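Local coordinates for phosphoenolpyruvate-protein phosphotransferase (Coxiella burnetii, PDB 3TRC) that probably transfers phosphate from phosphoenolpyruvate to a histidine of a partner protein, this piece being its GAF domain, at residues A[143-146]-A[147-151]. Sequence-based numbering, arbitrary orientation.
Sequences EEEA and FCVTL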
loop_
_atom_site.group_PDB
_atom_site.type_symbol
_atom_site.label_atom_id
_atom_site.label_comp_id
_atom_site.label_asym_id
_atom_site.label_seq_id
_atom_site.Cartn_x
_atom_site.Cartn_y
_atom_site.Cartn_z
ATOM N N GLU A 143 -12.649 9.578 0.977
ATOM C CA GLU A 143 -11.443 9.140 0.280
ATOM C C GLU A 143 -10.181 9.508 1.060
ATOM O O GLU A 143 -9.165 8.822 0.965
ATOM C CB GLU A 143 -11.377 9.696 -1.147
ATOM C CG GLU A 143 -11.206 11.220 -1.247
ATOM C CD GLU A 143 -12.523 11.988 -1.219
ATOM O OE1 GLU A 143 -13.540 11.463 -0.710
ATOM O OE2 GLU A 143 -12.542 13.131 -1.718
ATOM N N GLU A 144 -10.257 10.587 1.836
ATOM C CA GLU A 144 -9.128 10.998 2.650
ATOM C C GLU A 144 -8.906 9.985 3.759
ATOM O O GLU A 144 -7.782 9.584 4.029
ATOM C CB GLU A 144 -9.373 12.372 3.264
ATOM C CG GLU A 144 -9.558 13.489 2.250
ATOM C CD GLU A 144 -9.566 14.848 2.928
ATOM O OE1 GLU A 144 -8.461 15.373 3.175
ATOM O OE2 GLU A 144 -10.665 15.368 3.226
ATOM N N GLU A 145 -9.988 9.582 4.412
ATOM C CA GLU A 145 -9.875 8.609 5.484
ATOM C C GLU A 145 -9.389 7.262 4.939
ATOM O O GLU A 145 -8.484 6.661 5.503
ATOM C CB GLU A 145 -11.194 8.458 6.248
ATOM C CG GLU A 145 -11.081 7.508 7.431
ATOM C CD GLU A 145 -12.347 7.421 8.258
ATOM O OE1 GLU A 145 -13.105 8.412 8.310
ATOM O OE2 GLU A 145 -12.574 6.354 8.867
ATOM N N ALA A 146 -9.972 6.809 3.830
ATOM C CA ALA A 146 -9.575 5.539 3.223
ATOM C C ALA A 146 -8.096 5.548 2.835
ATOM O O ALA A 146 -7.370 4.573 3.048
ATOM C CB ALA A 146 -10.451 5.235 2.012
ATOM N N PHE A 147 -7.652 6.659 2.266
ATOM C CA PHE A 147 -6.253 6.845 1.924
ATOM C C PHE A 147 -5.361 6.719 3.155
ATOM O O PHE A 147 -4.382 5.972 3.158
ATOM C CB PHE A 147 -6.061 8.218 1.291
ATOM C CG PHE A 147 -4.632 8.623 1.153
ATOM C CD1 PHE A 147 -3.858 8.134 0.119
ATOM C CD2 PHE A 147 -4.062 9.494 2.060
ATOM C CE1 PHE A 147 -2.541 8.506 -0.005
ATOM C CE2 PHE A 147 -2.749 9.866 1.937
ATOM C CZ PHE A 147 -1.986 9.376 0.907
ATOM N N CYS A 148 -5.707 7.455 4.200
ATOM C CA CYS A 148 -4.900 7.463 5.416
ATOM C C CYS A 148 -4.902 6.112 6.137
ATOM O O CYS A 148 -3.886 5.693 6.695
ATOM C CB CYS A 148 -5.361 8.585 6.351
ATOM S SG CYS A 148 -4.973 10.259 5.816
ATOM N N VAL A 149 -6.044 5.432 6.134
ATOM C CA VAL A 149 -6.149 4.119 6.760
ATOM C C VAL A 149 -5.303 3.106 6.001
ATOM O O VAL A 149 -4.546 2.340 6.596
ATOM C CB VAL A 149 -7.610 3.644 6.848
ATOM C CG1 VAL A 149 -7.678 2.155 7.170
ATOM C CG2 VAL A 149 -8.359 4.458 7.888
ATOM N N THR A 150 -5.428 3.114 4.677
ATOM C CA THR A 150 -4.656 2.207 3.843
ATOM C C THR A 150 -3.169 2.444 4.056
ATOM O O THR A 150 -2.381 1.494 4.161
ATOM C CB THR A 150 -5.028 2.381 2.348
ATOM O OG1 THR A 150 -6.429 2.143 2.189
ATOM C CG2 THR A 150 -4.263 1.395 1.491
ATOM N N LEU A 151 -2.788 3.712 4.153
ATOM C CA LEU A 151 -1.406 4.090 4.419
ATOM C C LEU A 151 -0.921 3.574 5.779
ATOM O O LEU A 151 0.203 3.083 5.900
ATOM C CB LEU A 151 -1.263 5.605 4.360
ATOM C CG LEU A 151 0.137 6.182 4.553
ATOM C CD1 LEU A 151 1.086 5.628 3.498
ATOM C CD2 LEU A 151 0.092 7.698 4.500
#
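Thr150 and Ala146 meet one turn apart near the start of helix 142-164, the last helix of this GAF domain, and illustrate how a hydroxyl can join the i to i+4 bonding of an alpha-helix. Thr150 OG1 gives its proton to Ala146 O at 2.7 Å, while Thr150 N donates to the same oxygen at 2.9 Å. With OG1 beside the backbone N (chi1 -58°), the hydroxyl faces back along the helix, and the bond to Ala146 O satisfies it within its own helix, in a residue that is buried. The three preceding backbone bonds follow the plain i to i+4 pattern, Phe147 N bonding to Glu143 O, Cys148 N to Glu144 O and Val149 N to Glu145 O, the last at 2.8 Å.

On another side of the helix, Glu145 and Val149 run alongside each other, with Glu145 CG 4.1 Å from Val149 CG2. Beyond CG the Glu145 chain runs extended, carrying its carboxylate to Asn91, whose ND2 is hydrogen-bonded to OE1; Pro89 touches both side chains.

Further out, the helix is packed on several fronts. Phe147 reaches Met6, Ile9 and Leu10 of helix 3-19 and Leu34 of helix 23-37, whereas Cys148 rests on Leu116 and Ile118 of the sheet. Ala146 packs on Leu7 of the second subunit and Thr150 on Arg11 of that subunit, which places this turn at the dimer interface. At Ala146 O itself, the two donors of Thr150 approach from opposite faces of the carbonyl plane, OG1 tilted 32° from it and N 28°.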